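Local coordinates for thermospermine synthase (Medicago truncatula, PDB 6BQ6), which probably transfers an aminopropyl group from decarboxylated S-adenosylmethionine to spermidine, giving thermospermine and S-methyl-5'-thioadenosine, at residues Q78-D83 against I251-D256; V128-I133 against L157-N162; Y243-S248 against S266-S271. All blocks are in the same frame, centred on the assembly; numbering follows the deposited sequence.

The three contacts are spread widely over one subunit. Interaction 1 joins the end of strand 76-80, in the four-stranded antiparallel N-terminal sheet, to the loop between strands 243-251 and 256-264. Interactions 2 and 3 both reach the seven-stranded sheet of the synthase domain. Interaction 2 pairs edge strand 157-161 with its neighbour. Interaction 3 packs loop 266-271 on strand 243-251 at the other edge. The centres are 24 to 27 Å apart. Both segments of interaction 2 fall between those of interaction 1, while the segments of interactions 1 and 3 alternate. Interaction 1 supplies Gln78 and Tyr254 to the thermospermine pocket, interaction 2 carries adenosine-binding Asp132, and interaction 3 is surface packing away from both sites.

Interaction 1 (Q78-D83 against I251-D256); sequences QSAETD and IPSYAD. With TER (N-(3-amino-propyl)-N-(5-aminopropyl)-1,4-diaminobutane), chain F.
Ala80 and Ser253 face each other where strand 76-80 ends beside a short 3-10 turn, 252-254. Their CA atoms are 6.6 Å apart. Just before the strand ends, Gln78 and Ser79 together lie opposite Leu71 of the next strand, a classic beta bulge. The chain then turns, and Asp83 N bonds back to Ala80 O. In the other segment the turn is closed by Tyr254 N bonding to Ile251 O.

Asp83 grips Ser253 with both carboxylate oxygens. With CG between the backbone N and the carbonyl carbon (chi1 61°), the Asp83 carboxylate is turned to Ser253. Ser253 OG donates to the syn lone pair of Asp83 OD1 at 2.7 Å. Ser253 N donates to Asp83 OD2 at 2.9 Å, also from the syn side but 18° out of the carboxylate plane. The two bonds should limit rotation of the carboxylate. Pro252 packs alongside, with its CD 3.3 Å from Asp83 OD2. Ala80 CB meets Ser253 OG at 3.8 Å.

Tyr254 reaches the strand with its hydroxyl. Tyr254 OH donates to Gln78 O at 2.6 Å, tilted 27° from the carbonyl plane. This bond holds the far end of the ring. One face of the ring lies against the ligand, with thermospermine C10 3.5 Å above the plane and over the centre. Ile251 CG2 covers the opposite face. The ring also meets Trp258 edge-to-face. Gln78 OE1 comes within 3.1 Å of thermospermine C4, while Gln78 NE2 bonds to Lys76 O.

The contact joins the N-terminal tetramerisation region to the synthase domain. It forms part of the wall of the polyamine pocket of this aminopropyltransferase, where Gln78 and Tyr254 line the bound thermospermine.

Interaction 2 (V128-I133 against L157-N162); sequences VVMCDI and LEVVIN
Val129 and Val160 meet on one face of two parallel strands, with Val129 CG1 4.0 Å from Val160 CG2. Cys131 SG lies next to the other branch of the same valine, CG1. On the opposite face Val128 CG1 touches Leu157 CD1 at 3.8 Å. Met130 adds its end methyl there. Its chain bends at chi3 (-52°), and CE comes to 4.2 Å from Leu157 CD2 and near Val159 CG2.

Between these faces runs a regular parallel ladder. Glu158 N donates to Val128 O, Met130 N to Glu158 O, and Val160 N to Met130 O, each at 2.8 Å and nearly straight. The ladder slackens toward its C-terminal end. Asp132 N reaches Val160 O at 3.2 Å. Asn162 N bonds to Asp132 O from above the carbonyl plane, 51° out of it. A water closes this end, donating to Cys131 O at 2.7 Å and to Asn162 O at 3.0 Å. The side chains here bond elsewhere: Asp132 OD1 to Asp134 N, and Asn162 ND2 to Glu167 OE1. Asp132 binds adenosine in another structure of this protein.

The two strands are joined through helices 135-144 and 149-153 as a beta-alpha-beta crossover of the Rossmann-like synthase domain. Strand 127-132 lies between edge strand 157-161 and 104-107. Helices 114-120 and 135-144 pack on the Val128, Leu157 and Val159 face, helix 164-169 on the Cys131 and Val160 face.

Interaction 3 (Y243-S248 against S266-S271); sequences YVVPYS and SPLDLS
Tyr243, at the start of a beta hairpin, lays its ring against Pro267, just past the hairpin's end. Strands 243-251 and 256-264 form that hairpin at one edge of the synthase sheet. Ser266 to Leu268 pass beside the start of the first strand, and the chain then runs on to helix 272-282.

Tyr243 CG is anti to the carbonyl carbon, beside the backbone N (chi1 -57°), which sets the ring next to Pro267. The two side chains lie side by side and point the same way. Pro267 CA sits over one face of the Tyr243 ring, 3.8 Å from its centroid and 14° off the normal. This is a CH-pi contact, offset toward the rim. Pro267 CG continues it, 3.8 Å from Tyr243 CZ. Ser266 O approaches Tyr243 CD2 obliquely at 3.2 Å.

Leu268 follows in the loop and packs against Val245, two residues along the strand from Tyr243. Their side chains cross at an angle, with Val245 CG2 3.9 Å from Leu268 CB. Leu268 further packs on Leu262 of the second hairpin strand and on His98 of helix 84-98. Ser271 is the N-cap of helix 272-282, its OG bonded to Glu274 N.

The CD1 methyl of Leu268 ends against Tyr243, 4.1 Å from Tyr243 CB and 3.7 Å from Tyr243 O.

Interaction 1 (Q78-D83 against I251-D256)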
# COMPACT_ATOMS: atom_id res chain seq x y z
N GLN B 78 -3.38 -15.93 -10.46
CA GLN B 78 -3.23 -16.99 -11.47
C GLN B 78 -3.89 -16.64 -12.78
O GLN B 78 -3.35 -16.89 -13.88
CB GLN B 78 -3.89 -18.27 -10.96
CG GLN B 78 -3.38 -18.76 -9.64
CD GLN B 78 -1.95 -19.17 -9.71
OE1 GLN B 78 -1.59 -20.07 -10.47
NE2 GLN B 78 -1.10 -18.51 -8.92
N SER B 79 -5.13 -16.19 -12.69
CA SER B 79 -5.96 -15.99 -13.85
C SER B 79 -6.89 -14.88 -13.57
O SER B 79 -7.49 -14.87 -12.51
CB SER B 79 -6.75 -17.28 -14.11
OG SER B 79 -7.97 -17.04 -14.81
N ALA B 80 -7.01 -13.91 -14.48
CA ALA B 80 -8.09 -12.94 -14.41
C ALA B 80 -9.05 -13.11 -15.54
O ALA B 80 -8.69 -13.40 -16.67
CB ALA B 80 -7.55 -11.53 -14.39
N GLU B 81 -10.28 -12.80 -15.25
CA GLU B 81 -11.34 -13.00 -16.20
C GLU B 81 -11.16 -12.27 -17.53
O GLU B 81 -11.48 -12.83 -18.59
CB GLU B 81 -12.66 -12.60 -15.54
CG GLU B 81 -13.91 -12.75 -16.36
CD GLU B 81 -15.18 -12.35 -15.58
OE1 GLU B 81 -15.11 -11.51 -14.65
OE2 GLU B 81 -16.24 -12.95 -15.87
N THR B 82 -10.72 -11.01 -17.50
CA THR B 82 -10.69 -10.24 -18.72
C THR B 82 -9.61 -10.73 -19.68
O THR B 82 -9.73 -10.49 -20.86
CB THR B 82 -10.45 -8.74 -18.48
OG1 THR B 82 -9.29 -8.55 -17.65
CG2 THR B 82 -11.65 -8.12 -17.82
N ASP B 83 -8.50 -11.28 -19.17
CA ASP B 83 -7.40 -11.62 -20.02
C ASP B 83 -6.82 -13.00 -19.91
O ASP B 83 -5.82 -13.28 -20.61
CB ASP B 83 -6.28 -10.55 -19.97
CG ASP B 83 -5.67 -10.36 -18.61
OD1 ASP B 83 -5.76 -11.24 -17.76
OD2 ASP B 83 -5.08 -9.27 -18.37
N ILE B 251 0.41 -9.99 -20.84
CA ILE B 251 -0.82 -10.28 -20.13
C ILE B 251 -1.05 -9.14 -19.10
O ILE B 251 -0.34 -9.01 -18.15
CB ILE B 251 -0.78 -11.66 -19.49
CG1 ILE B 251 -0.66 -12.72 -20.62
CG2 ILE B 251 -2.05 -11.94 -18.70
CD1 ILE B 251 -0.13 -14.00 -20.11
N PRO B 252 -2.00 -8.27 -19.38
CA PRO B 252 -2.11 -7.03 -18.59
C PRO B 252 -2.21 -7.29 -17.11
O PRO B 252 -1.53 -6.61 -16.34
CB PRO B 252 -3.38 -6.37 -19.13
CG PRO B 252 -3.48 -6.85 -20.51
CD PRO B 252 -2.89 -8.23 -20.55
N SER B 253 -2.98 -8.29 -16.70
CA SER B 253 -3.18 -8.55 -15.28
C SER B 253 -1.93 -9.08 -14.59
O SER B 253 -1.82 -9.00 -13.38
CB SER B 253 -4.31 -9.54 -15.03
OG SER B 253 -4.08 -10.77 -15.64
N TYR B 254 -1.00 -9.63 -15.37
CA TYR B 254 0.27 -10.10 -14.86
C TYR B 254 1.32 -9.03 -14.72
O TYR B 254 2.41 -9.32 -14.18
CB TYR B 254 0.78 -11.23 -15.79
CG TYR B 254 0.01 -12.55 -15.80
CD1 TYR B 254 -1.19 -12.75 -15.09
CD2 TYR B 254 0.48 -13.61 -16.57
CE1 TYR B 254 -1.86 -13.95 -15.14
CE2 TYR B 254 -0.18 -14.83 -16.62
CZ TYR B 254 -1.35 -15.00 -15.91
OH TYR B 254 -1.99 -16.20 -15.97
N ALA B 255 1.08 -7.81 -15.22
CA ALA B 255 2.04 -6.70 -15.29
C ALA B 255 3.37 -7.08 -15.91
O ALA B 255 4.41 -6.58 -15.50
CB ALA B 255 2.26 -6.05 -13.90
N ASP B 256 3.36 -8.01 -16.87
CA ASP B 256 4.56 -8.39 -17.54
C ASP B 256 4.22 -9.11 -18.80
O ASP B 256 3.05 -9.48 -19.05
CB ASP B 256 5.42 -9.31 -16.66
CG ASP B 256 6.94 -9.16 -16.92
OD1 ASP B 256 7.34 -8.52 -17.94
OD2 ASP B 256 7.68 -9.72 -16.12
N1 TER F . -0.94 -24.05 -10.74
C2 TER F . -1.58 -23.78 -12.01
C3 TER F . -0.57 -23.19 -12.98
C4 TER F . -0.14 -21.79 -12.63
N5 TER F . 0.60 -21.19 -13.71
C6 TER F . 0.20 -19.91 -14.24
C7 TER F . 1.41 -19.09 -14.67
C8 TER F . 1.04 -17.62 -14.66
N9 TER F . 1.24 -16.99 -13.38
C10 TER F . 0.89 -15.60 -13.24
C11 TER F . 1.69 -14.85 -12.20
C12 TER F . 1.45 -13.35 -12.42
C13 TER F . 1.90 -12.49 -11.25
N14 TER F . 3.16 -12.97 -10.70

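Interaction 2 (V128-I133 against L157-N162)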
# COMPACT_ATOMS: atom_id res chain seq x y z
N VAL B 128 -8.29 -35.73 -23.25
CA VAL B 128 -7.43 -34.81 -22.43
C VAL B 128 -7.38 -35.35 -21.00
O VAL B 128 -8.41 -35.65 -20.37
CB VAL B 128 -7.98 -33.38 -22.38
CG1 VAL B 128 -7.14 -32.49 -21.47
CG2 VAL B 128 -8.12 -32.74 -23.76
N VAL B 129 -6.19 -35.53 -20.50
CA VAL B 129 -5.97 -35.86 -19.11
C VAL B 129 -5.42 -34.66 -18.39
O VAL B 129 -4.38 -34.16 -18.83
CB VAL B 129 -4.95 -37.02 -18.96
CG1 VAL B 129 -4.76 -37.36 -17.48
CG2 VAL B 129 -5.41 -38.24 -19.70
N MET B 130 -6.06 -34.22 -17.31
CA MET B 130 -5.62 -33.09 -16.50
C MET B 130 -5.10 -33.69 -15.22
O MET B 130 -5.89 -34.33 -14.50
CB MET B 130 -6.75 -32.13 -16.18
CG MET B 130 -6.34 -30.91 -15.34
SD MET B 130 -7.73 -30.18 -14.41
CE MET B 130 -8.85 -30.01 -15.76
N CYS B 131 -3.79 -33.56 -14.99
CA CYS B 131 -3.15 -34.13 -13.83
C CYS B 131 -2.60 -33.06 -12.86
O CYS B 131 -1.58 -32.43 -13.12
CB CYS B 131 -2.07 -35.11 -14.26
SG CYS B 131 -1.25 -35.97 -12.89
N ASP B 132 -3.35 -32.82 -11.78
CA ASP B 132 -3.09 -31.72 -10.83
C ASP B 132 -2.98 -32.32 -9.47
O ASP B 132 -3.69 -33.27 -9.16
CB ASP B 132 -4.22 -30.66 -10.87
CG ASP B 132 -3.82 -29.32 -10.22
OD1 ASP B 132 -3.67 -29.20 -8.96
OD2 ASP B 132 -3.62 -28.34 -10.99
N ILE B 133 -2.11 -31.76 -8.66
CA ILE B 133 -1.86 -32.33 -7.36
C ILE B 133 -2.91 -31.91 -6.34
O ILE B 133 -3.08 -32.58 -5.35
CB ILE B 133 -0.44 -32.03 -6.91
CG1 ILE B 133 0.01 -33.11 -5.93
CG2 ILE B 133 -0.31 -30.60 -6.38
CD1 ILE B 133 1.50 -33.31 -5.87
N LEU B 157 -12.63 -35.36 -21.27
CA LEU B 157 -11.75 -34.94 -20.15
C LEU B 157 -11.70 -35.96 -19.02
O LEU B 157 -12.74 -36.42 -18.55
CB LEU B 157 -12.20 -33.59 -19.60
CG LEU B 157 -11.36 -32.98 -18.46
CD1 LEU B 157 -9.93 -32.77 -18.90
CD2 LEU B 157 -12.01 -31.70 -18.02
N GLU B 158 -10.49 -36.33 -18.63
CA GLU B 158 -10.25 -37.12 -17.42
C GLU B 158 -9.40 -36.28 -16.45
O GLU B 158 -8.33 -35.81 -16.83
CB GLU B 158 -9.51 -38.40 -17.74
CG GLU B 158 -9.29 -39.27 -16.48
CD GLU B 158 -8.59 -40.60 -16.70
OE1 GLU B 158 -8.31 -40.97 -17.86
OE2 GLU B 158 -8.32 -41.28 -15.66
N VAL B 159 -9.86 -36.14 -15.20
CA VAL B 159 -9.13 -35.46 -14.16
C VAL B 159 -8.46 -36.55 -13.30
O VAL B 159 -9.11 -37.49 -12.85
CB VAL B 159 -10.07 -34.56 -13.32
CG1 VAL B 159 -9.31 -33.95 -12.15
CG2 VAL B 159 -10.72 -33.51 -14.18
N VAL B 160 -7.15 -36.43 -13.12
CA VAL B 160 -6.38 -37.31 -12.27
C VAL B 160 -5.74 -36.45 -11.21
O VAL B 160 -5.18 -35.40 -11.53
CB VAL B 160 -5.29 -38.06 -13.04
CG1 VAL B 160 -4.39 -38.84 -12.09
CG2 VAL B 160 -5.91 -39.02 -14.05
N ILE B 161 -5.86 -36.86 -9.96
CA ILE B 161 -5.22 -36.15 -8.86
C ILE B 161 -3.94 -36.89 -8.51
O ILE B 161 -3.96 -37.95 -7.90
CB ILE B 161 -6.14 -36.03 -7.62
CG1 ILE B 161 -7.50 -35.38 -8.03
CG2 ILE B 161 -5.41 -35.20 -6.56
CD1 ILE B 161 -7.41 -34.00 -8.66
N ASN B 162 -2.80 -36.33 -8.93
CA ASN B 162 -1.50 -36.96 -8.74
C ASN B 162 -0.43 -35.98 -9.07
O ASN B 162 -0.66 -34.92 -9.70
CB ASN B 162 -1.39 -38.26 -9.58
CG ASN B 162 -0.39 -39.29 -9.03
OD1 ASN B 162 0.16 -39.13 -7.93
ND2 ASN B 162 -0.14 -40.35 -9.81
O HOH W 1 0.45 -32.71 -11.41

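Interaction 3 (Y243-S248 against S266-S271)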
# COMPACT_ATOMS: atom_id res chain seq x y z
N TYR B 243 14.25 -29.18 -31.56
CA TYR B 243 13.63 -27.93 -31.96
C TYR B 243 12.95 -27.31 -30.73
O TYR B 243 12.13 -27.96 -30.08
CB TYR B 243 12.61 -28.22 -33.04
CG TYR B 243 13.19 -28.90 -34.24
CD1 TYR B 243 13.96 -28.21 -35.15
CD2 TYR B 243 12.96 -30.26 -34.45
CE1 TYR B 243 14.51 -28.87 -36.26
CE2 TYR B 243 13.50 -30.91 -35.54
CZ TYR B 243 14.26 -30.23 -36.43
OH TYR B 243 14.75 -30.99 -37.51
N VAL B 244 13.35 -26.07 -30.40
CA VAL B 244 12.84 -25.42 -29.19
C VAL B 244 12.51 -24.02 -29.59
O VAL B 244 13.36 -23.33 -30.14
CB VAL B 244 13.86 -25.50 -28.03
CG1 VAL B 244 13.30 -24.85 -26.77
CG2 VAL B 244 14.22 -26.94 -27.74
N VAL B 245 11.26 -23.63 -29.40
CA VAL B 245 10.73 -22.33 -29.84
C VAL B 245 10.14 -21.58 -28.65
O VAL B 245 9.06 -21.89 -28.22
CB VAL B 245 9.67 -22.50 -30.97
CG1 VAL B 245 9.06 -21.16 -31.37
CG2 VAL B 245 10.24 -23.21 -32.20
N PRO B 246 10.87 -20.57 -28.13
CA PRO B 246 10.38 -19.74 -27.05
C PRO B 246 9.53 -18.62 -27.65
O PRO B 246 9.80 -18.15 -28.78
CB PRO B 246 11.66 -19.17 -26.42
CG PRO B 246 12.61 -19.10 -27.55
CD PRO B 246 12.28 -20.25 -28.47
N TYR B 247 8.49 -18.27 -26.92
CA TYR B 247 7.58 -17.22 -27.38
C TYR B 247 6.91 -16.54 -26.23
O TYR B 247 6.92 -17.03 -25.09
CB TYR B 247 6.59 -17.78 -28.40
CG TYR B 247 5.62 -18.80 -27.90
CD1 TYR B 247 5.99 -20.11 -27.76
CD2 TYR B 247 4.28 -18.47 -27.69
CE1 TYR B 247 5.08 -21.06 -27.35
CE2 TYR B 247 3.36 -19.43 -27.29
CZ TYR B 247 3.75 -20.71 -27.16
OH TYR B 247 2.90 -21.68 -26.69
N SER B 248 6.44 -15.32 -26.46
CA SER B 248 5.93 -14.51 -25.37
C SER B 248 4.82 -13.56 -25.77
O SER B 248 4.62 -13.28 -26.96
CB SER B 248 7.09 -13.74 -24.73
OG SER B 248 7.65 -12.79 -25.64
N SER B 266 10.45 -33.14 -33.85
CA SER B 266 10.07 -32.86 -35.18
C SER B 266 10.01 -31.35 -35.36
O SER B 266 9.80 -30.60 -34.39
CB SER B 266 8.73 -33.47 -35.50
OG SER B 266 8.88 -34.87 -35.41
N PRO B 267 10.19 -30.88 -36.60
CA PRO B 267 10.28 -29.42 -36.79
C PRO B 267 9.06 -28.62 -36.34
O PRO B 267 7.94 -29.12 -36.32
CB PRO B 267 10.48 -29.28 -38.30
CG PRO B 267 11.16 -30.54 -38.68
CD PRO B 267 10.46 -31.59 -37.85
N LEU B 268 9.32 -27.36 -35.97
CA LEU B 268 8.27 -26.43 -35.51
C LEU B 268 8.41 -25.14 -36.32
O LEU B 268 8.93 -24.15 -35.84
CB LEU B 268 8.44 -26.15 -34.04
CG LEU B 268 8.31 -27.32 -33.06
CD1 LEU B 268 8.96 -26.95 -31.73
CD2 LEU B 268 6.84 -27.64 -32.87
N ASP B 269 7.92 -25.17 -37.54
CA ASP B 269 8.22 -24.11 -38.50
C ASP B 269 7.04 -24.05 -39.44
O ASP B 269 6.98 -24.76 -40.43
CB ASP B 269 9.51 -24.41 -39.28
CG ASP B 269 9.40 -25.66 -40.20
OD1 ASP B 269 8.61 -26.59 -39.87
OD2 ASP B 269 10.07 -25.70 -41.26
N LEU B 270 6.06 -23.28 -39.06
CA LEU B 270 4.91 -23.03 -39.88
C LEU B 270 4.78 -21.56 -40.07
O LEU B 270 5.10 -20.75 -39.19
CB LEU B 270 3.67 -23.60 -39.23
CG LEU B 270 3.59 -25.12 -39.23
CD1 LEU B 270 2.30 -25.50 -38.54
CD2 LEU B 270 3.63 -25.69 -40.65
N SER B 271 4.27 -21.20 -41.24
CA SER B 271 4.04 -19.81 -41.53
C SER B 271 2.75 -19.35 -40.84
O SER B 271 1.89 -20.16 -40.50
CB SER B 271 3.91 -19.61 -43.07
OG SER B 271 2.72 -20.22 -43.55